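5-formaminoimidazole-4-carboxamide-1-(beta)-D-ribofuranosyl 5'-monophosphate synthetase (Methanocaldococcus jannaschii, PDB 2R7N) catalyses the ATP- and formate-dependent, folate-independent formylation of AICAR to FAICAR in the de novo pathway to IMP. Local coordinates at residues A[25-30]-A[313-318]; A[224-229]-A[256-261]; A[209-214]-A[294-299]. All coordinates share one frame; numbering follows the deposited sequence.

Contact 1 (A[25-30]-A[313-318]). With FAI (5-(formylamino)-1-(5-O-phosphono-beta-D-ribofuranosyl)-1H-imidazole-4-carboxamide), chain E.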
loop_
_atom_site.group_PDB
_atom_site.type_symbol
_atom_site.label_atom_id
_atom_site.label_comp_id
_atom_site.label_asym_id
_atom_site.label_seq_id
_atom_site.Cartn_x
_atom_site.Cartn_y
_atom_site.Cartn_z
ATOM N N GLY A 25 5.206 1.594 -28.975
ATOM C CA GLY A 25 4.237 0.639 -28.485
ATOM C C GLY A 25 4.571 -0.784 -28.874
ATOM O O GLY A 25 3.931 -1.352 -29.765
ATOM N N SER A 26 5.566 -1.357 -28.199
ATOM C CA SER A 26 5.969 -2.748 -28.414
ATOM C C SER A 26 7.177 -3.102 -27.557
ATOM O O SER A 26 7.805 -2.229 -26.946
ATOM C CB SER A 26 6.312 -2.976 -29.895
ATOM O OG SER A 26 7.029 -4.184 -30.090
ATOM N N HIS A 27 7.498 -4.394 -27.533
ATOM C CA HIS A 27 8.721 -4.919 -26.905
ATOM C C HIS A 27 8.683 -4.968 -25.376
ATOM O O HIS A 27 8.524 -6.037 -24.779
ATOM C CB HIS A 27 9.980 -4.175 -27.371
ATOM C CG HIS A 27 11.246 -4.789 -26.858
ATOM N ND1 HIS A 27 11.927 -4.296 -25.766
ATOM C CD2 HIS A 27 11.926 -5.890 -27.258
ATOM C CE1 HIS A 27 12.981 -5.052 -25.525
ATOM N NE2 HIS A 27 13.003 -6.029 -26.414
ATOM N N THR A 28 8.850 -3.809 -24.748
ATOM C CA THR A 28 8.812 -3.718 -23.292
ATOM C C THR A 28 7.999 -2.515 -22.811
ATOM O O THR A 28 8.024 -2.179 -21.629
ATOM C CB THR A 28 10.228 -3.583 -22.731
ATOM O OG1 THR A 28 11.011 -2.787 -23.632
ATOM C CG2 THR A 28 10.883 -4.943 -22.563
ATOM N N SER A 29 7.271 -1.877 -23.722
ATOM C CA SER A 29 6.728 -0.549 -23.443
ATOM C C SER A 29 5.701 -0.518 -22.296
ATOM O O SER A 29 5.704 0.399 -21.481
ATOM C CB SER A 29 6.148 0.074 -24.709
ATOM O OG SER A 29 4.987 -0.630 -25.122
ATOM N N LEU A 30 4.831 -1.518 -22.236
ATOM C CA LEU A 30 3.796 -1.576 -21.204
ATOM C C LEU A 30 4.302 -1.168 -19.828
ATOM O O LEU A 30 3.682 -0.339 -19.178
ATOM C CB LEU A 30 3.156 -2.959 -21.144
ATOM C CG LEU A 30 2.298 -3.199 -22.380
ATOM C CD1 LEU A 30 1.721 -4.578 -22.382
ATOM C CD2 LEU A 30 1.198 -2.171 -22.455
ATOM N N ALA A 313 22.024 -4.254 -24.475
ATOM C CA ALA A 313 22.614 -3.037 -23.921
ATOM C C ALA A 313 21.508 -2.035 -23.615
ATOM O O ALA A 313 21.733 -1.004 -22.979
ATOM C CB ALA A 313 23.621 -2.446 -24.897
ATOM N N ARG A 314 20.310 -2.354 -24.094
ATOM C CA ARG A 314 19.102 -1.630 -23.737
ATOM C C ARG A 314 18.266 -2.513 -22.809
ATOM O O ARG A 314 18.792 -3.447 -22.200
ATOM C CB ARG A 314 18.330 -1.233 -24.999
ATOM C CG ARG A 314 18.459 -2.210 -26.161
ATOM C CD ARG A 314 17.623 -3.463 -25.956
ATOM N NE ARG A 314 17.557 -4.287 -27.161
ATOM C CZ ARG A 314 16.869 -5.425 -27.258
ATOM N NH1 ARG A 314 16.869 -6.108 -28.397
ATOM N NH2 ARG A 314 16.178 -5.881 -26.222
ATOM N N VAL A 315 16.976 -2.226 -22.676
ATOM C CA VAL A 315 16.137 -3.067 -21.833
ATOM C C VAL A 315 15.764 -4.321 -22.606
ATOM O O VAL A 315 15.456 -4.257 -23.796
ATOM C CB VAL A 315 14.867 -2.336 -21.318
ATOM C CG1 VAL A 315 13.925 -1.998 -22.462
ATOM C CG2 VAL A 315 14.153 -3.176 -20.253
ATOM N N ASP A 316 15.803 -5.461 -21.922
ATOM C CA ASP A 316 15.513 -6.733 -22.554
ATOM C C ASP A 316 14.065 -7.181 -22.316
ATOM O O ASP A 316 13.477 -6.897 -21.269
ATOM C CB ASP A 316 16.498 -7.796 -22.064
ATOM C CG ASP A 316 16.259 -9.143 -22.708
ATOM O OD1 ASP A 316 16.972 -9.464 -23.686
ATOM O OD2 ASP A 316 15.337 -9.861 -22.258
ATOM N N GLY A 317 13.506 -7.892 -23.290
ATOM C CA GLY A 317 12.105 -8.321 -23.251
ATOM C C GLY A 317 11.716 -9.121 -22.023
ATOM O O GLY A 317 10.562 -9.121 -21.619
ATOM N N GLY A 318 12.671 -9.819 -21.426
ATOM C CA GLY A 318 12.356 -10.652 -20.274
ATOM C C GLY A 318 11.806 -9.865 -19.095
ATOM O O GLY A 318 11.144 -10.440 -18.218
HETATM O OP2 FAI E . 8.506 -8.102 -30.611
HETATM P P FAI E . 9.703 -7.622 -31.595
HETATM O OP1 FAI E . 9.254 -6.170 -32.125
HETATM O OP3 FAI E . 9.910 -8.547 -32.740
HETATM O O3 FAI E . 11.005 -7.444 -30.700
HETATM C C4 FAI E . 12.181 -6.928 -31.330
HETATM C C FAI E . 13.433 -7.619 -30.775
HETATM O O FAI E . 13.113 -7.868 -29.408
HETATM C C3 FAI E . 13.713 -8.990 -31.422
HETATM O "O3'" FAI E . 15.005 -8.932 -32.043
HETATM C C2 FAI E . 13.740 -9.983 -30.256
HETATM O "O2'" FAI E . 14.977 -10.710 -30.248
HETATM C C1 FAI E . 13.708 -9.101 -29.013
HETATM N N FAI E . 12.707 -9.600 -28.059
HETATM C C5 FAI E . 11.388 -9.409 -28.181
HETATM N N1 FAI E . 10.761 -9.968 -27.145
HETATM C C3A FAI E . 11.686 -10.514 -26.366
HETATM C C6 FAI E . 11.332 -11.252 -25.085
HETATM O O5 FAI E . 10.159 -11.239 -24.708
HETATM N N2 FAI E . 12.333 -11.884 -24.453
HETATM C C7A FAI E . 12.923 -10.287 -26.937
HETATM N N3 FAI E . 14.119 -10.649 -26.456
HETATM C C8 FAI E . 15.021 -9.721 -26.057
HETATM O O6 FAI E . 14.899 -8.481 -26.080
#
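The imidazole of His27 and the guanidinium of Arg314 stand almost at right angles, their planes 88° apart. Both point a nitrogen at the same atom, the formyl oxygen O6 of FAI. His27 NE2 donates to FAI O6 over 3.1 Å. Arg314 NH2 donates to FAI O6 over 2.9 Å, with the oxygen at the edge of the guanidinium and in its plane. The backbone N of Gly317 is the third donor to this oxygen. The three bonds are nearly straight and together hold the formyl oxygen of the product. CG of His27 lies anti to its backbone N (chi1 -174°), which carries the ring across to the 313-318 segment. There its CE1 edge meets Val315 O at 3.1 Å. The same carbonyl accepts from Arg314 NH2, so one arginine nitrogen bridges backbone and ligand. Arg314 is poorly ordered, and its share in holding the ligand is less certain than that of the ring.

The contact joins two parts of an ATP-grasp ligase. The turn between strand 20-24 and helix 29-38, with Thr28 at the helix N-cap position, meets the loop after strand 306-312. His27 is a known AICAR-binding residue, and His92 stacks on its ring.

Thr28 and Val315 meet tip to tip, with Thr28 OG1 3.2 Å from Val315 CG1. Thr28 OG1 also shares a hydrogen bond of 2.8 Å with His27 ND1, which helps set the ring's rotation. Asp316 points away from the 25-30 segment. Its OD2 accepts from Gly318 N at 2.8 Å, an Asx turn.

Contact 2 (A[224-229]-A[256-261]). With FAI (5-(formylamino)-1-(5-O-phosphono-beta-D-ribofuranosyl)-1H-imidazole-4-carboxamide), chain E.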
loop_
_atom_site.group_PDB
_atom_site.type_symbol
_atom_site.label_atom_id
_atom_site.label_comp_id
_atom_site.label_asym_id
_atom_site.label_seq_id
_atom_site.Cartn_x
_atom_site.Cartn_y
_atom_site.Cartn_z
ATOM N N GLY A 224 15.901 -8.291 -12.092
ATOM C CA GLY A 224 15.199 -9.560 -12.216
ATOM C C GLY A 224 15.812 -10.573 -13.164
ATOM O O GLY A 224 16.913 -10.377 -13.691
ATOM N N MET A 225 15.070 -11.652 -13.393
ATOM C CA MET A 225 15.550 -12.775 -14.177
ATOM C C MET A 225 14.372 -13.498 -14.790
ATOM O O MET A 225 13.346 -13.712 -14.134
ATOM C CB MET A 225 16.309 -13.770 -13.291
ATOM C CG MET A 225 17.534 -13.215 -12.598
ATOM S SD MET A 225 18.387 -14.560 -11.778
ATOM C CE MET A 225 19.759 -13.646 -11.047
ATOM N N ASP A 226 14.535 -13.890 -16.046
ATOM C CA ASP A 226 13.570 -14.735 -16.709
ATOM C C ASP A 226 14.309 -15.809 -17.500
ATOM O O ASP A 226 15.488 -15.672 -17.836
ATOM C CB ASP A 226 12.726 -13.904 -17.674
ATOM C CG ASP A 226 13.506 -13.498 -18.928
ATOM O OD1 ASP A 226 14.425 -12.661 -18.796
ATOM O OD2 ASP A 226 13.200 -14.009 -20.040
ATOM N N LYS A 227 13.603 -16.879 -17.820
ATOM C CA LYS A 227 14.103 -17.791 -18.815
ATOM C C LYS A 227 13.206 -17.679 -20.033
ATOM O O LYS A 227 11.991 -17.517 -19.907
ATOM C CB LYS A 227 14.164 -19.219 -18.288
ATOM C CG LYS A 227 12.834 -19.848 -18.046
ATOM C CD LYS A 227 12.962 -21.355 -17.845
ATOM C CE LYS A 227 11.594 -21.980 -17.966
ATOM N NZ LYS A 227 11.634 -23.435 -18.067
ATOM N N ARG A 228 13.830 -17.730 -21.203
ATOM C CA ARG A 228 13.134 -17.660 -22.472
ATOM C C ARG A 228 12.178 -18.814 -22.659
ATOM O O ARG A 228 12.427 -19.949 -22.232
ATOM C CB ARG A 228 14.126 -17.699 -23.634
ATOM C CG ARG A 228 15.239 -16.702 -23.512
ATOM C CD ARG A 228 14.645 -15.347 -23.443
ATOM N NE ARG A 228 15.543 -14.323 -23.940
ATOM C CZ ARG A 228 15.522 -13.068 -23.513
ATOM N NH1 ARG A 228 14.656 -12.720 -22.570
ATOM N NH2 ARG A 228 16.371 -12.175 -24.017
ATOM N N TYR A 229 11.096 -18.502 -23.352
ATOM C CA TYR A 229 10.107 -19.464 -23.743
ATOM C C TYR A 229 10.065 -19.358 -25.261
ATOM O O TYR A 229 9.550 -18.375 -25.824
ATOM C CB TYR A 229 8.783 -19.063 -23.129
ATOM C CG TYR A 229 7.767 -20.151 -23.076
ATOM C CD1 TYR A 229 8.137 -21.450 -22.797
ATOM C CD2 TYR A 229 6.422 -19.871 -23.254
ATOM C CE1 TYR A 229 7.197 -22.451 -22.721
ATOM C CE2 TYR A 229 5.477 -20.862 -23.175
ATOM C CZ TYR A 229 5.875 -22.152 -22.916
ATOM O OH TYR A 229 4.943 -23.156 -22.854
ATOM N N THR A 256 8.975 -16.252 -27.795
ATOM C CA THR A 256 7.535 -16.071 -27.767
ATOM C C THR A 256 7.049 -15.569 -26.416
ATOM O O THR A 256 5.919 -15.123 -26.279
ATOM C CB THR A 256 6.789 -17.382 -28.078
ATOM O OG1 THR A 256 7.189 -18.400 -27.150
ATOM C CG2 THR A 256 7.072 -17.835 -29.491
ATOM N N GLY A 257 7.897 -15.660 -25.408
ATOM C CA GLY A 257 7.460 -15.336 -24.069
ATOM C C GLY A 257 8.602 -15.488 -23.099
ATOM O O GLY A 257 9.740 -15.741 -23.498
ATOM N N ASN A 258 8.294 -15.322 -21.821
ATOM C CA ASN A 258 9.293 -15.442 -20.781
ATOM C C ASN A 258 8.659 -16.036 -19.530
ATOM O O ASN A 258 7.451 -15.946 -19.327
ATOM C CB ASN A 258 9.944 -14.087 -20.478
ATOM C CG ASN A 258 10.383 -13.346 -21.742
ATOM O OD1 ASN A 258 11.566 -13.328 -22.080
ATOM N ND2 ASN A 258 9.425 -12.738 -22.450
ATOM N N ILE A 259 9.485 -16.681 -18.720
ATOM C CA ILE A 259 9.032 -17.366 -17.535
ATOM C C ILE A 259 9.934 -16.896 -16.410
ATOM O O ILE A 259 11.136 -16.771 -16.599
ATOM C CB ILE A 259 9.138 -18.892 -17.709
ATOM C CG1 ILE A 259 8.117 -19.382 -18.749
ATOM C CG2 ILE A 259 8.884 -19.620 -16.402
ATOM C CD1 ILE A 259 8.347 -20.814 -19.137
ATOM N N PRO A 260 9.345 -16.576 -15.250
ATOM C CA PRO A 260 10.133 -16.075 -14.133
ATOM C C PRO A 260 10.962 -17.174 -13.488
ATOM O O PRO A 260 10.545 -18.324 -13.445
ATOM C CB PRO A 260 9.081 -15.548 -13.153
ATOM C CG PRO A 260 7.812 -16.202 -13.523
ATOM C CD PRO A 260 7.906 -16.650 -14.952
ATOM N N VAL A 261 12.137 -16.804 -12.996
ATOM C CA VAL A 261 13.021 -17.743 -12.354
ATOM C C VAL A 261 13.875 -16.917 -11.412
ATOM O O VAL A 261 13.996 -15.704 -11.586
ATOM C CB VAL A 261 13.921 -18.465 -13.419
ATOM C CG1 VAL A 261 15.015 -17.537 -13.940
ATOM C CG2 VAL A 261 14.525 -19.730 -12.853
HETATM O OP2 FAI E . 8.506 -8.102 -30.611
HETATM P P FAI E . 9.703 -7.622 -31.595
HETATM O OP1 FAI E . 9.254 -6.170 -32.125
HETATM O OP3 FAI E . 9.910 -8.547 -32.740
HETATM O O3 FAI E . 11.005 -7.444 -30.700
HETATM C C4 FAI E . 12.181 -6.928 -31.330
HETATM C C FAI E . 13.433 -7.619 -30.775
HETATM O O FAI E . 13.113 -7.868 -29.408
HETATM C C3 FAI E . 13.713 -8.990 -31.422
HETATM O "O3'" FAI E . 15.005 -8.932 -32.043
HETATM C C2 FAI E . 13.740 -9.983 -30.256
HETATM O "O2'" FAI E . 14.977 -10.710 -30.248
HETATM C C1 FAI E . 13.708 -9.101 -29.013
HETATM N N FAI E . 12.707 -9.600 -28.059
HETATM C C5 FAI E . 11.388 -9.409 -28.181
HETATM N N1 FAI E . 10.761 -9.968 -27.145
HETATM C C3A FAI E . 11.686 -10.514 -26.366
HETATM C C6 FAI E . 11.332 -11.252 -25.085
HETATM O O5 FAI E . 10.159 -11.239 -24.708
HETATM N N2 FAI E . 12.333 -11.884 -24.453
HETATM C C7A FAI E . 12.923 -10.287 -26.937
HETATM N N3 FAI E . 14.119 -10.649 -26.456
HETATM C C8 FAI E . 15.021 -9.721 -26.057
HETATM O O6 FAI E . 14.899 -8.481 -26.080
#
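Met225 lays its CB against Val261 CG1, 4.0 Å away. Asp226 follows, paired with Pro260 in a non-hydrogen-bonded position. Its OD1 is hydrogen-bonded to His210 NE2, while its OD2 takes the NH1 of Arg228 on the syn side in a salt bridge. OD2 is modelled 2.7 Å from Asn258 OD1, too close for two acceptors and doubtful in detail.

Lys227 and Ile259 form an antiparallel hydrogen-bonded pair, with Lys227 N to Ile259 O at 2.8 Å. Their side chains run side by side, and Lys227 CE touches Ile259 CD1.

Arg228 lies on the other face, alongside Asn258. A bend at chi2 (-59°) turns one face of its guanidinium to the carboxamide nitrogen N2 of FAI. Its bond from NH1 to Asn258 OD1 is weak; its NH2 forms a salt bridge with Asp316 OD1.

Tyr229 returns to the face of Ile259, whose CD1 sits 4.2 Å from the ring centroid in a CH-pi contact. The Tyr229 hydroxyl bonds to Asn206 of the second subunit. Tyr229 faces both Thr256 and Gly257, a classic beta bulge. Tyr229 O accepts from Thr256 N and, at 2.7 Å, from Thr256 OG1. Gly257 and Asn258 continue the sheet into a strand of the second subunit.

The Asn258 amide meets the ligand carboxamide through two nearly straight bonds: FAI N2 donates to Asn258 OD1 at 2.9 Å, and Asn258 ND2 donates to FAI O5 at 2.8 Å. As modelled, this would favour one orientation of the carboxamide. Arg228 NH1, next to Asp226 OD2 and Asn258 OD1, probably eases their repulsion.

Contact 3 (A[209-214]-A[294-299]). With ADP (adenosine-5'-diphosphate), chain D.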
loop_
_atom_site.group_PDB
_atom_site.type_symbol
_atom_site.label_atom_id
_atom_site.label_comp_id
_atom_site.label_asym_id
_atom_site.label_seq_id
_atom_site.Cartn_x
_atom_site.Cartn_y
_atom_site.Cartn_z
ATOM N N ILE A 209 19.427 -12.314 -17.099
ATOM C CA ILE A 209 19.607 -11.528 -15.884
ATOM C C ILE A 209 19.559 -10.055 -16.179
ATOM O O ILE A 209 20.416 -9.522 -16.892
ATOM C CB ILE A 209 20.974 -11.799 -15.262
ATOM C CG1 ILE A 209 21.120 -13.295 -14.948
ATOM C CG2 ILE A 209 21.146 -10.952 -14.029
ATOM C CD1 ILE A 209 22.530 -13.715 -14.616
ATOM N N HIS A 210 18.565 -9.384 -15.615
ATOM C CA HIS A 210 18.355 -7.979 -15.927
ATOM C C HIS A 210 19.008 -7.071 -14.886
ATOM O O HIS A 210 18.675 -7.118 -13.704
ATOM C CB HIS A 210 16.866 -7.710 -16.091
ATOM C CG HIS A 210 16.182 -8.709 -16.973
ATOM N ND1 HIS A 210 16.137 -8.583 -18.345
ATOM C CD2 HIS A 210 15.540 -9.864 -16.680
ATOM C CE1 HIS A 210 15.484 -9.611 -18.858
ATOM N NE2 HIS A 210 15.115 -10.405 -17.869
ATOM N N TYR A 211 19.976 -6.279 -15.335
ATOM C CA TYR A 211 20.667 -5.351 -14.453
ATOM C C TYR A 211 20.277 -3.925 -14.783
ATOM O O TYR A 211 19.746 -3.633 -15.852
ATOM C CB TYR A 211 22.190 -5.433 -14.592
ATOM C CG TYR A 211 22.830 -6.783 -14.428
ATOM C CD1 TYR A 211 23.496 -7.113 -13.264
ATOM C CD2 TYR A 211 22.817 -7.717 -15.469
ATOM C CE1 TYR A 211 24.116 -8.348 -13.123
ATOM C CE2 TYR A 211 23.432 -8.960 -15.336
ATOM C CZ TYR A 211 24.078 -9.265 -14.163
ATOM O OH TYR A 211 24.697 -10.485 -14.024
ATOM N N PHE A 212 20.575 -3.034 -13.853
ATOM C CA PHE A 212 20.430 -1.626 -14.088
ATOM C C PHE A 212 21.670 -0.946 -13.556
ATOM O O PHE A 212 21.932 -0.988 -12.345
ATOM C CB PHE A 212 19.208 -1.091 -13.343
ATOM C CG PHE A 212 18.882 0.327 -13.684
ATOM C CD1 PHE A 212 17.999 0.611 -14.705
ATOM C CD2 PHE A 212 19.500 1.373 -13.021
ATOM C CE1 PHE A 212 17.716 1.907 -15.045
ATOM C CE2 PHE A 212 19.210 2.681 -13.359
ATOM C CZ PHE A 212 18.322 2.945 -14.377
ATOM N N TYR A 213 22.463 -0.348 -14.444
ATOM C CA TYR A 213 23.530 0.516 -13.957
ATOM C C TYR A 213 22.971 1.906 -13.739
ATOM O O TYR A 213 22.396 2.508 -14.658
ATOM C CB TYR A 213 24.724 0.612 -14.899
ATOM C CG TYR A 213 25.754 1.604 -14.388
ATOM C CD1 TYR A 213 26.572 1.295 -13.309
ATOM C CD2 TYR A 213 25.881 2.863 -14.957
ATOM C CE1 TYR A 213 27.512 2.210 -12.828
ATOM C CE2 TYR A 213 26.820 3.780 -14.480
ATOM C CZ TYR A 213 27.631 3.444 -13.425
ATOM O OH TYR A 213 28.558 4.362 -12.949
ATOM N N SER A 214 23.138 2.397 -12.515
ATOM C CA SER A 214 22.755 3.751 -12.178
ATOM C C SER A 214 23.991 4.644 -12.216
ATOM O O SER A 214 24.927 4.458 -11.431
ATOM C CB SER A 214 22.132 3.788 -10.786
ATOM O OG SER A 214 21.729 5.105 -10.472
ATOM N N PHE A 294 20.407 -3.253 -18.742
ATOM C CA PHE A 294 21.072 -4.179 -19.639
ATOM C C PHE A 294 20.857 -5.614 -19.174
ATOM O O PHE A 294 20.535 -5.865 -18.006
ATOM C CB PHE A 294 22.563 -3.852 -19.783
ATOM C CG PHE A 294 23.392 -4.122 -18.553
ATOM C CD1 PHE A 294 23.986 -5.360 -18.360
ATOM C CD2 PHE A 294 23.618 -3.119 -17.620
ATOM C CE1 PHE A 294 24.767 -5.612 -17.246
ATOM C CE2 PHE A 294 24.397 -3.358 -16.496
ATOM C CZ PHE A 294 24.980 -4.604 -16.310
ATOM N N CYS A 295 21.032 -6.557 -20.092
ATOM C CA CYS A 295 20.762 -7.958 -19.795
ATOM C C CYS A 295 21.921 -8.857 -20.190
ATOM O O CYS A 295 22.470 -8.722 -21.287
ATOM C CB CYS A 295 19.498 -8.397 -20.529
ATOM S SG CYS A 295 19.040 -10.103 -20.275
ATOM N N LEU A 296 22.312 -9.747 -19.285
ATOM C CA LEU A 296 23.178 -10.875 -19.633
ATOM C C LEU A 296 22.305 -12.115 -19.790
ATOM O O LEU A 296 21.730 -12.601 -18.817
ATOM C CB LEU A 296 24.252 -11.114 -18.564
ATOM C CG LEU A 296 25.243 -9.959 -18.386
ATOM C CD1 LEU A 296 26.323 -10.305 -17.379
ATOM C CD2 LEU A 296 25.855 -9.561 -19.716
ATOM N N GLN A 297 22.185 -12.604 -21.021
ATOM C CA GLN A 297 21.437 -13.827 -21.296
ATOM C C GLN A 297 22.373 -15.017 -21.181
ATOM O O GLN A 297 23.136 -15.310 -22.089
ATOM C CB GLN A 297 20.834 -13.761 -22.689
ATOM C CG GLN A 297 19.967 -12.548 -22.887
ATOM C CD GLN A 297 19.697 -12.261 -24.335
ATOM O OE1 GLN A 297 19.980 -11.163 -24.817
ATOM N NE2 GLN A 297 19.148 -13.247 -25.051
ATOM N N SER A 298 22.322 -15.696 -20.047
ATOM C CA SER A 298 23.321 -16.692 -19.728
ATOM C C SER A 298 22.765 -18.108 -19.605
ATOM O O SER A 298 21.554 -18.333 -19.674
ATOM C CB SER A 298 24.023 -16.302 -18.436
ATOM O OG SER A 298 23.108 -16.336 -17.351
ATOM N N LEU A 299 23.673 -19.062 -19.435
ATOM C CA LEU A 299 23.307 -20.442 -19.188
ATOM C C LEU A 299 24.176 -20.937 -18.064
ATOM O O LEU A 299 25.384 -20.702 -18.041
ATOM C CB LEU A 299 23.497 -21.303 -20.437
ATOM C CG LEU A 299 22.385 -21.163 -21.488
ATOM C CD1 LEU A 299 22.854 -21.544 -22.889
ATOM C CD2 LEU A 299 21.159 -21.967 -21.084
HETATM P PB ADP D . 18.753 -13.871 -29.037
HETATM O O1B ADP D . 19.793 -12.769 -29.065
HETATM O O2B ADP D . 18.232 -14.267 -30.406
HETATM O O3B ADP D . 17.669 -13.661 -27.993
HETATM P PA ADP D . 20.325 -16.161 -29.501
HETATM O O1A ADP D . 21.804 -16.072 -29.203
HETATM O O2A ADP D . 19.753 -15.944 -30.875
HETATM O O3A ADP D . 19.567 -15.162 -28.490
HETATM O "O5'" ADP D . 19.835 -17.624 -29.076
HETATM C "C5'" ADP D . 18.503 -18.000 -29.375
HETATM C "C4'" ADP D . 18.145 -19.076 -28.368
HETATM O "O4'" ADP D . 18.891 -20.263 -28.662
HETATM C "C3'" ADP D . 18.534 -18.664 -26.954
HETATM O "O3'" ADP D . 17.449 -18.039 -26.267
HETATM C "C2'" ADP D . 18.958 -19.965 -26.301
HETATM O "O2'" ADP D . 17.845 -20.604 -25.679
HETATM C "C1'" ADP D . 19.450 -20.811 -27.473
HETATM N N9 ADP D . 20.907 -20.650 -27.486
HETATM C C8 ADP D . 21.593 -19.592 -27.954
HETATM N N7 ADP D . 22.931 -19.767 -27.770
HETATM C C5 ADP D . 23.104 -20.962 -27.165
HETATM C C6 ADP D . 24.253 -21.767 -26.700
HETATM N N6 ADP D . 25.530 -21.326 -26.824
HETATM N N1 ADP D . 23.988 -22.951 -26.117
HETATM C C2 ADP D . 22.728 -23.409 -25.972
HETATM N N3 ADP D . 21.637 -22.740 -26.380
HETATM C C4 ADP D . 21.764 -21.529 -26.968
#
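Backbone hydrogen bonds pair Ile209 with Leu296 and Tyr211 with Phe294, two bonds to each pair. The Ile209 N to Leu296 O bond is 2.9 Å and almost straight. Tyr211 N reaches Phe294 O at 2.8 Å. His210 and Cys295 sit between them as a non-hydrogen-bonded pair, and Cys295 CA makes a CA-H...O contact with Ile209 O.

Aromatic contacts lie on the face of Tyr211 and Phe294. Their ring planes are only 10° from parallel, but the rings are slid apart and barely overlap. Tyr211 CB sits over one face of the Phe294 ring, toward its rim, 3.6 Å from the centroid in a CH-pi contact. The Phe294 CG lies between its backbone N and carbonyl carbon (chi1 70°), which brings the ring back beneath the Tyr211 side chain. Tyr211 CD2 then lies 3.4 Å from Phe294 CE1.

These are adjoining antiparallel strands of the five-stranded sheet in the ATP-grasp part of the chain. Helix 268-285 packs on the Phe294 and Leu296 side, and its Val271 O accepts from the Tyr211 hydroxyl.

An apolar contact continues along this face, where Leu296 CG touches Tyr211 CE2 at 3.7 Å. Ile209 CD1 makes a van der Waals contact with Ser298 OG, which is hydrogen-bonded to Phe207 O.

The sulfur contact is on the other face. Cys295 SG approaches the His210 ring obliquely, 4.2 Å from its centroid.

Ligand contacts come from the 294-299 strand. Gln297, predicted to bind magnesium, makes a weak hydrogen bond from NE2 to ADP O3B at 3.3 Å. Leu299 CD1 lies against the adenine C2.

From the N terminus, the 25-30 segment comes first, at the start of helix 29-38. Its partner, 313-318, is reached 283 residues later, so contact 1 closes the longest loop. Contact 3 is nested inside it, from 209-214 to 294-299, and contact 2 is nested inside contact 3, from 224-229 to 256-261. None cross. Contacts 2 and 3 belong to one antiparallel sheet, where strands 205-214 and 219-230 are neighbours. Contact 1 joins the N-terminal part to the loop that follows this sheet's last strand. That loop touches both other contacts through Asp316 and Gly318. Contacts 1 and 2 share FAI; contact 3, and Arg228 of contact 2, reach ADP.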